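Side-chain contacts in hydrolase (PDB 1UFO), which probably catalyses hydrolysis, as a member of the alpha/beta hydrolase fold family, on a substrate that remains undefined: residues S36-L41 with H62-G67; P45-R50 with L133-S138; P60-G63 with P69-S72; F210-A215 with P221-V226. One frame throughout, in Å; residues are numbered along the deposited sequence.

Interaction 1: residues S36-L41 with H62-G67; sequences SKEHIL and HGEREG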
# COMPACT_ATOMS: atom_id res chain seq x y z
N SER A 36 -2.94 9.13 -22.88
CA SER A 36 -1.99 10.07 -23.47
C SER A 36 -1.01 10.51 -22.37
O SER A 36 -1.26 10.24 -21.16
CB SER A 36 -2.74 11.34 -23.92
OG SER A 36 -3.35 11.97 -22.79
N LYS A 37 0.07 11.19 -22.76
CA LYS A 37 1.05 11.68 -21.81
C LYS A 37 0.43 12.67 -20.83
O LYS A 37 0.74 12.66 -19.66
CB LYS A 37 2.28 12.27 -22.56
CG LYS A 37 1.95 13.46 -23.41
CD LYS A 37 3.12 13.72 -24.36
CE LYS A 37 2.95 14.99 -25.21
NZ LYS A 37 1.64 15.02 -26.05
N GLU A 38 -0.51 13.51 -21.29
CA GLU A 38 -1.07 14.45 -20.32
C GLU A 38 -1.96 13.76 -19.30
O GLU A 38 -1.96 14.17 -18.16
CB GLU A 38 -1.94 15.51 -21.04
CG GLU A 38 -1.17 16.36 -22.06
CD GLU A 38 -0.87 15.68 -23.43
OE1 GLU A 38 -0.01 16.24 -24.15
OE2 GLU A 38 -1.46 14.63 -23.76
N HIS A 39 -2.69 12.76 -19.77
CA HIS A 39 -3.61 12.06 -18.85
C HIS A 39 -2.83 11.35 -17.73
O HIS A 39 -3.17 11.50 -16.56
CB HIS A 39 -4.41 11.01 -19.63
CG HIS A 39 -5.46 10.36 -18.81
ND1 HIS A 39 -5.62 8.99 -18.75
CD2 HIS A 39 -6.40 10.89 -17.99
CE1 HIS A 39 -6.63 8.71 -17.94
NE2 HIS A 39 -7.13 9.84 -17.46
N ILE A 40 -1.78 10.61 -18.08
CA ILE A 40 -1.09 9.86 -16.99
C ILE A 40 -0.39 10.84 -16.00
O ILE A 40 -0.46 10.62 -14.78
CB ILE A 40 -0.11 8.80 -17.60
CG1 ILE A 40 0.51 7.96 -16.47
CG2 ILE A 40 1.04 9.46 -18.34
CD1 ILE A 40 -0.52 7.10 -15.84
N LEU A 41 0.18 11.97 -16.46
CA LEU A 41 0.81 12.87 -15.48
C LEU A 41 -0.27 13.53 -14.57
O LEU A 41 -0.01 13.75 -13.38
CB LEU A 41 1.64 13.94 -16.18
CG LEU A 41 2.86 13.30 -16.89
CD1 LEU A 41 3.77 14.49 -17.27
CD2 LEU A 41 3.63 12.30 -16.03
N HIS A 62 -1.15 7.05 -30.24
CA HIS A 62 -1.88 7.73 -29.23
C HIS A 62 -1.51 9.22 -29.14
O HIS A 62 -0.44 9.65 -29.61
CB HIS A 62 -1.52 7.10 -27.86
CG HIS A 62 -2.13 5.75 -27.65
ND1 HIS A 62 -1.71 4.62 -28.32
CD2 HIS A 62 -3.17 5.37 -26.86
CE1 HIS A 62 -2.48 3.60 -27.95
NE2 HIS A 62 -3.37 4.04 -27.07
N GLY A 63 -2.40 9.98 -28.54
CA GLY A 63 -2.15 11.37 -28.26
C GLY A 63 -1.91 12.21 -29.52
O GLY A 63 -2.78 12.28 -30.44
N GLU A 64 -0.74 12.79 -29.58
CA GLU A 64 -0.40 13.64 -30.74
C GLU A 64 0.12 12.88 -31.90
O GLU A 64 0.29 13.45 -33.00
CB GLU A 64 0.60 14.75 -30.37
CG GLU A 64 0.05 15.63 -29.27
CD GLU A 64 0.88 16.88 -28.94
OE1 GLU A 64 1.73 16.82 -28.01
OE2 GLU A 64 0.63 17.94 -29.62
N ARG A 65 0.34 11.57 -31.73
CA ARG A 65 0.90 10.75 -32.81
C ARG A 65 -0.14 10.24 -33.79
O ARG A 65 -1.27 10.16 -33.46
CB ARG A 65 1.65 9.57 -32.16
CG ARG A 65 2.76 10.10 -31.27
CD ARG A 65 3.56 9.01 -30.55
NE ARG A 65 4.31 8.16 -31.50
CZ ARG A 65 5.20 7.25 -31.10
NH1 ARG A 65 5.44 7.08 -29.80
NH2 ARG A 65 5.89 6.51 -31.96
N GLU A 66 0.25 9.88 -35.03
CA GLU A 66 -0.76 9.45 -35.99
C GLU A 66 -1.48 8.20 -35.54
O GLU A 66 -0.82 7.23 -35.26
CB GLU A 66 -0.15 9.21 -37.38
CG GLU A 66 -1.14 9.68 -38.52
CD GLU A 66 -1.24 11.26 -38.62
OE1 GLU A 66 -1.96 11.80 -39.52
OE2 GLU A 66 -0.59 11.97 -37.79
N GLY A 67 -2.81 8.26 -35.49
CA GLY A 67 -3.64 7.12 -35.05
C GLY A 67 -4.66 6.68 -36.09
O GLY A 67 -4.42 6.82 -37.26
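Lys37 and Glu64 form the salt bridge that carries this contact, NZ standing 2.7 Å from Glu64 OE1. It joins the first turn of helix 37-42 to the loop that follows strand 52-56 in the alpha/beta hydrolase fold. The ammonium belongs to a network: Glu38 OE1 also binds Lys37 NZ, at 2.8 Å, and Asp58 adds a third carboxylate. Glu38 offers its syn side, with NZ 21° out of the carboxylate plane, whereas Glu64 is met on its anti side. The same OE1 of Glu64 is bridged to Arg7, so that oxygen is shared between two cations. Glu38 OE1 and Glu64 OE1 lie 4.3 Å apart, and their mutual repulsion is probably offset by the lysine between them. The lysine chain runs extended until its last torsion, where a bend (chi4 -56°) turns NZ between the two glutamates; the chains of Lys37 and Glu64 meet at about a right angle. A methionine in place of Lys37 would probably leave Glu38 and Glu64 facing each other without the intervening positive charge. Behind the charges, Ser36 is the N-cap of the helix, its OG accepting from His39 N at 3.2 Å. The opposing loop makes a type II' turn from His62 to Arg65, with Gly63 at its second position, closed by Arg65 N to His62 O at 3.0 Å. Apolar packing across the contact is slight: Ser36 CB rests 4.4 Å from Gly63 CA.

Interaction 2: residues P45-R50 with L133-S138; sequences PGYAER and LAFIGS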
# COMPACT_ATOMS: atom_id res chain seq x y z
N PRO A 45 -1.01 13.35 -8.92
CA PRO A 45 -0.97 14.60 -8.15
C PRO A 45 0.02 14.52 -6.98
O PRO A 45 0.18 13.48 -6.34
CB PRO A 45 -2.43 14.76 -7.69
CG PRO A 45 -2.85 13.33 -7.41
CD PRO A 45 -2.29 12.63 -8.69
N GLY A 46 0.69 15.65 -6.70
CA GLY A 46 1.63 15.75 -5.62
C GLY A 46 3.05 15.21 -5.82
O GLY A 46 3.92 15.44 -4.99
N TYR A 47 3.27 14.51 -6.92
CA TYR A 47 4.55 13.89 -7.14
C TYR A 47 5.61 14.96 -7.48
O TYR A 47 6.66 14.93 -6.85
CB TYR A 47 4.47 12.87 -8.29
CG TYR A 47 3.89 11.51 -7.93
CD1 TYR A 47 4.60 10.39 -8.26
CD2 TYR A 47 2.64 11.38 -7.35
CE1 TYR A 47 4.09 9.06 -8.00
CE2 TYR A 47 2.09 10.09 -7.10
CZ TYR A 47 2.85 8.96 -7.45
OH TYR A 47 2.34 7.71 -7.22
N ALA A 48 5.27 15.87 -8.37
CA ALA A 48 6.24 16.92 -8.72
C ALA A 48 6.48 17.81 -7.52
O ALA A 48 7.65 18.19 -7.21
CB ALA A 48 5.76 17.66 -9.93
N GLU A 49 5.40 18.09 -6.78
CA GLU A 49 5.56 18.94 -5.58
C GLU A 49 6.46 18.36 -4.50
O GLU A 49 7.03 19.07 -3.64
CB GLU A 49 4.15 19.24 -5.01
CG GLU A 49 3.29 19.99 -5.94
CD GLU A 49 2.62 19.19 -7.05
OE1 GLU A 49 2.81 17.96 -7.16
OE2 GLU A 49 1.88 19.79 -7.83
N ARG A 50 6.66 17.03 -4.51
CA ARG A 50 7.48 16.32 -3.58
C ARG A 50 8.91 16.21 -4.13
O ARG A 50 9.82 15.71 -3.46
CB ARG A 50 6.84 14.94 -3.39
CG ARG A 50 7.19 14.13 -2.25
CD ARG A 50 6.60 14.74 -0.97
NE ARG A 50 5.18 14.51 -0.72
CZ ARG A 50 4.65 13.47 -0.04
NH1 ARG A 50 5.40 12.49 0.47
NH2 ARG A 50 3.35 13.49 0.25
N LEU A 133 6.27 1.47 -10.34
CA LEU A 133 4.86 1.43 -9.89
C LEU A 133 4.07 0.89 -11.08
O LEU A 133 4.13 1.41 -12.19
CB LEU A 133 4.32 2.85 -9.57
CG LEU A 133 5.16 3.60 -8.53
CD1 LEU A 133 4.48 4.98 -8.32
CD2 LEU A 133 5.12 2.88 -7.16
N ALA A 134 3.31 -0.19 -10.86
CA ALA A 134 2.49 -0.78 -11.90
C ALA A 134 1.04 -0.60 -11.43
O ALA A 134 0.53 -1.31 -10.55
CB ALA A 134 2.84 -2.32 -12.04
N PHE A 135 0.39 0.42 -12.04
CA PHE A 135 -0.97 0.72 -11.67
C PHE A 135 -1.96 0.00 -12.59
O PHE A 135 -1.74 -0.06 -13.78
CB PHE A 135 -1.24 2.20 -11.87
CG PHE A 135 -0.52 3.11 -10.94
CD1 PHE A 135 0.70 3.71 -11.32
CD2 PHE A 135 -1.09 3.46 -9.69
CE1 PHE A 135 1.32 4.63 -10.49
CE2 PHE A 135 -0.48 4.38 -8.86
CZ PHE A 135 0.75 4.99 -9.24
N ILE A 136 -3.00 -0.55 -11.98
CA ILE A 136 -4.12 -1.19 -12.70
C ILE A 136 -3.72 -2.06 -13.89
O ILE A 136 -4.29 -2.00 -14.97
CB ILE A 136 -5.21 -0.10 -13.09
CG1 ILE A 136 -4.70 0.87 -14.18
CG2 ILE A 136 -5.63 0.65 -11.77
CD1 ILE A 136 -5.89 1.93 -14.51
N GLY A 137 -2.75 -2.92 -13.64
CA GLY A 137 -2.20 -3.72 -14.71
C GLY A 137 -1.70 -5.09 -14.32
O GLY A 137 -1.99 -5.59 -13.24
N SER A 138 -0.89 -5.64 -15.22
CA SER A 138 -0.43 -7.01 -15.09
C SER A 138 0.81 -7.27 -15.92
O SER A 138 1.10 -6.50 -16.88
CB SER A 138 -1.58 -7.90 -15.57
OG SER A 138 -1.18 -9.27 -15.72
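The rings of Tyr47 and Phe135 approach from opposite directions and meet without stacking. Tyr47 OH lies in the plane of the Phe135 ring, at its edge, 3.7 Å from Phe135 CZ, while the two ring planes are turned about 52° from each other. Leu133 comes to the tyrosine's edge, near the ring plane: its CD1 is 3.6 Å from Tyr47 OH and 4.1 Å from Tyr47 CE1. Further back on the same ring, Pro45 O lies in the plane at the edge, 3.4 Å from Tyr47 CD2. Neither face of either ring is used between the two segments. With CG opposite the carbonyl carbon (chi1 -80°), the tyrosine reaches inward from the connection between helix 37-42 and strand 52-56 of this alpha/beta hydrolase fold. It ends over strand 132-135, an inner strand of the sheet, between 107-112 and 175-180, where Leu133 and Phe135 project from the same side as alternate residues. The hydroxyl is not left in purely apolar surroundings, because it hydrogen-bonds to Ala224 O on helix 221-236. Leu228 of that helix packs on Tyr47, and Leu231 on Leu133. Just past the strand, Ile136 touches Asp183 and His217, which fit the acid and histidine of a possible Ser-His-Asp triad. Within 45-50, the backbone bond from Arg50 N to Tyr47 O measures 3.1 Å.

Interaction 3: residues P60-G63 with P69-S72; sequences PRHG and PPSS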
# COMPACT_ATOMS: atom_id res chain seq x y z
N PRO A 60 2.95 4.90 -29.38
CA PRO A 60 2.60 4.88 -30.82
C PRO A 60 1.10 4.84 -30.95
O PRO A 60 0.37 4.18 -30.17
CB PRO A 60 3.23 3.58 -31.31
CG PRO A 60 4.39 3.38 -30.43
CD PRO A 60 3.92 3.85 -29.02
N ARG A 61 0.57 5.55 -31.95
CA ARG A 61 -0.84 5.65 -32.25
C ARG A 61 -1.74 6.40 -31.24
O ARG A 61 -2.97 6.43 -31.39
CB ARG A 61 -1.45 4.25 -32.44
CG ARG A 61 -0.87 3.50 -33.54
CD ARG A 61 -1.57 2.16 -33.75
NE ARG A 61 -2.98 2.25 -34.14
CZ ARG A 61 -3.64 1.18 -34.56
NH1 ARG A 61 -2.97 0.02 -34.59
NH2 ARG A 61 -4.91 1.24 -34.97
N HIS A 62 -1.15 7.05 -30.24
CA HIS A 62 -1.88 7.73 -29.23
C HIS A 62 -1.51 9.22 -29.14
O HIS A 62 -0.44 9.65 -29.61
CB HIS A 62 -1.52 7.10 -27.86
CG HIS A 62 -2.13 5.75 -27.65
ND1 HIS A 62 -1.71 4.62 -28.32
CD2 HIS A 62 -3.17 5.37 -26.86
CE1 HIS A 62 -2.48 3.60 -27.95
NE2 HIS A 62 -3.37 4.04 -27.07
N GLY A 63 -2.40 9.98 -28.54
CA GLY A 63 -2.15 11.37 -28.26
C GLY A 63 -1.91 12.21 -29.52
O GLY A 63 -2.78 12.28 -30.44
N PRO A 69 -5.91 4.67 -32.42
CA PRO A 69 -5.32 3.58 -31.66
C PRO A 69 -6.07 2.32 -32.11
O PRO A 69 -6.98 2.37 -32.94
CB PRO A 69 -5.71 3.93 -30.24
CG PRO A 69 -5.81 5.47 -30.29
CD PRO A 69 -6.61 5.61 -31.52
N PRO A 70 -5.70 1.20 -31.58
CA PRO A 70 -6.31 -0.10 -31.87
C PRO A 70 -7.80 -0.02 -31.44
O PRO A 70 -8.10 0.57 -30.41
CB PRO A 70 -5.53 -1.04 -30.96
CG PRO A 70 -4.15 -0.41 -30.87
CD PRO A 70 -4.41 1.07 -30.87
N SER A 71 -8.71 -0.64 -32.21
CA SER A 71 -10.14 -0.65 -31.83
C SER A 71 -10.56 -2.08 -31.49
O SER A 71 -10.22 -3.01 -32.23
CB SER A 71 -11.02 -0.11 -32.96
OG SER A 71 -10.48 -0.56 -34.18
N SER A 72 -11.27 -2.22 -30.37
CA SER A 72 -11.69 -3.51 -29.86
C SER A 72 -12.57 -4.26 -30.83
O SER A 72 -12.73 -5.45 -30.65
CB SER A 72 -12.46 -3.39 -28.53
OG SER A 72 -13.75 -2.85 -28.77
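Flat-group packing begins with Arg61, whose guanidinium lies over the peptide link joining Pro69 to Pro70. Pro70 N faces one side of the group, displaced toward its rim, with Arg61 CZ 3.6 Å from it. A second such contact is a CH-pi interaction: Pro69 CB sits over a face of the His62 ring, 4.2 Å from the centroid and 24° off the normal. Van der Waals contacts fill in beside these, Pro70 CD lying 3.8 Å from Arg61 NE, and Pro69 CG 3.2 Å from Arg61 O. Both segments belong to the long loop between strand 52-56 and helix 77-103 of the alpha/beta hydrolase fold, and the contact folds that loop back upon itself. Of the polar contacts, the clearest fixes the imidazole: His62 ND1 donates to Pro60 O at 2.8 Å, almost straight at 170°, with the oxygen in the ring plane. From the carbonyl's side the donor stands above the plane, 35° out of it. His62 NE2 is hydrogen-bonded to Gln34 N, so both ring nitrogens have partners. Arg61 NE is hydrogen-bonded to Pro68 O, and Arg61 NH1 forms a salt bridge to Glu80 on helix 77-103.

Interaction 4: residues F210-A215 with P221-V226; sequences FVEEGA and PLMARV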
# COMPACT_ATOMS: atom_id res chain seq x y z
N PHE A 210 -0.90 -3.22 -3.47
CA PHE A 210 -1.80 -2.34 -2.77
C PHE A 210 -3.12 -2.51 -3.51
O PHE A 210 -3.17 -2.35 -4.74
CB PHE A 210 -1.39 -0.85 -2.87
CG PHE A 210 -2.45 0.07 -2.35
CD1 PHE A 210 -2.63 0.19 -0.96
CD2 PHE A 210 -3.28 0.78 -3.24
CE1 PHE A 210 -3.65 1.03 -0.40
CE2 PHE A 210 -4.30 1.60 -2.68
CZ PHE A 210 -4.47 1.70 -1.26
N VAL A 211 -4.16 -2.91 -2.75
CA VAL A 211 -5.46 -3.09 -3.37
C VAL A 211 -6.48 -2.21 -2.66
O VAL A 211 -6.62 -2.26 -1.41
CB VAL A 211 -5.94 -4.58 -3.32
CG1 VAL A 211 -7.33 -4.71 -4.03
CG2 VAL A 211 -4.93 -5.49 -4.06
N GLU A 212 -7.16 -1.37 -3.42
CA GLU A 212 -8.20 -0.46 -2.90
C GLU A 212 -9.54 -1.22 -3.12
O GLU A 212 -9.94 -1.52 -4.26
CB GLU A 212 -8.14 0.82 -3.69
CG GLU A 212 -9.16 1.87 -3.25
CD GLU A 212 -8.91 3.20 -3.91
OE1 GLU A 212 -9.86 3.98 -4.01
OE2 GLU A 212 -7.80 3.42 -4.38
N GLU A 213 -10.24 -1.48 -2.02
CA GLU A 213 -11.47 -2.27 -2.12
C GLU A 213 -12.55 -1.41 -2.77
O GLU A 213 -12.79 -0.26 -2.32
CB GLU A 213 -11.88 -2.65 -0.71
CG GLU A 213 -12.70 -3.89 -0.72
CD GLU A 213 -11.92 -5.15 -1.13
OE1 GLU A 213 -10.64 -5.27 -1.10
OE2 GLU A 213 -12.65 -6.12 -1.42
N GLY A 214 -13.17 -1.96 -3.81
CA GLY A 214 -14.24 -1.24 -4.48
C GLY A 214 -13.83 -0.44 -5.69
O GLY A 214 -14.67 -0.09 -6.50
N ALA A 215 -12.53 -0.14 -5.80
CA ALA A 215 -12.06 0.60 -6.97
C ALA A 215 -12.03 -0.31 -8.18
O ALA A 215 -11.95 -1.54 -8.05
CB ALA A 215 -10.64 1.15 -6.71
N PRO A 221 -6.77 8.60 -6.58
CA PRO A 221 -5.87 9.47 -5.82
C PRO A 221 -5.25 8.69 -4.67
O PRO A 221 -4.08 8.95 -4.38
CB PRO A 221 -6.75 10.58 -5.27
CG PRO A 221 -7.87 10.73 -6.41
CD PRO A 221 -8.14 9.18 -6.72
N LEU A 222 -5.98 7.77 -4.05
CA LEU A 222 -5.36 6.99 -2.94
C LEU A 222 -4.20 6.10 -3.49
O LEU A 222 -3.14 6.01 -2.88
CB LEU A 222 -6.39 6.11 -2.22
CG LEU A 222 -5.79 5.28 -1.08
CD1 LEU A 222 -5.09 6.11 0.02
CD2 LEU A 222 -6.91 4.44 -0.44
N MSE A 223 -4.41 5.45 -4.64
CA MSE A 223 -3.32 4.69 -5.26
C MSE A 223 -2.14 5.61 -5.53
O MSE A 223 -1.02 5.24 -5.29
CB MSE A 223 -3.83 4.09 -6.58
CG MSE A 223 -4.72 2.84 -6.45
SE MSE A 223 -5.31 2.36 -8.20
CE MSE A 223 -6.99 1.45 -7.67
N ALA A 224 -2.38 6.81 -6.05
CA ALA A 224 -1.23 7.65 -6.33
C ALA A 224 -0.46 7.98 -5.10
O ALA A 224 0.75 8.00 -5.12
CB ALA A 224 -1.74 8.94 -7.03
N ARG A 225 -1.17 8.30 -4.00
CA ARG A 225 -0.53 8.65 -2.75
C ARG A 225 0.30 7.47 -2.19
O ARG A 225 1.43 7.66 -1.74
CB ARG A 225 -1.62 9.12 -1.76
CG ARG A 225 -1.04 9.58 -0.35
CD ARG A 225 -0.19 10.81 -0.60
NE ARG A 225 0.15 11.73 0.53
CZ ARG A 225 -0.60 12.76 0.99
NH1 ARG A 225 -0.09 13.47 1.97
NH2 ARG A 225 -1.80 13.09 0.53
N VAL A 226 -0.23 6.24 -2.30
CA VAL A 226 0.54 5.09 -1.81
C VAL A 226 1.78 4.84 -2.70
O VAL A 226 2.86 4.49 -2.23
CB VAL A 226 -0.37 3.84 -1.76
CG1 VAL A 226 0.44 2.61 -1.50
CG2 VAL A 226 -1.39 4.05 -0.65
O HOH W 1 -8.89 6.88 -3.90
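Phe210 reaches from its strand into the side of helix 221-236, and its CB already lies 4.1 Å from Val226 CG1. Carried toward the helix with CG opposite the backbone nitrogen (chi1 170°), the ring rests CG and CD1 on the same methyl. Val226 CG2 then sits over one face in a CH-pi contact, 4.0 Å from the centroid and 17° off the normal. Along the edge, CE2 of Phe210 meets Met223 CG at 4.0 Å, and at the far end CZ meets Leu222 CD2 at 3.8 Å. With the ring cut back to an alanine here, a gap would probably open, and Val226, Leu222 and Met223 would lose the group they all touch. Glu212 OE1 accepts from a water at 3.1 Å, which accepts from Leu222 N at 3.0 Å. Glu212 OE2 hydrogen-bonds to Thr220 OG1, just before the helix. Met223, a selenomethionine, extends its CE to 3.8 Å from Ala215 CB. The strand and helix segments run nearly antiparallel, at 161°, and Phe210 to Glu212 also pair antiparallel with a strand of the second subunit. This is the last strand and C-terminal helix of an alpha/beta hydrolase fold, packed through largely apolar side chains, with the buried Glu212 carboxylate at one end.

In the fold
From the N terminus, interaction 1 opens first, on helix 37-42, and closes on the loop after strand 52-56. Interaction 2 starts between these ends, at 45-50, and closes far later on the inner strand 132-135, so the two cross. Interaction 3 shares His62 and Gly63 with interaction 1, beginning where that contact ends, and is nested within the long loop closed by interaction 2. Interaction 4 follows in series, a short closure joining strand 207-212 to helix 221-236. Interactions 2 and 4 reach the same sheet and touch directly through Tyr47 and Ala224, whereas interaction 3 lies about 27 Å from interaction 4, centre to centre.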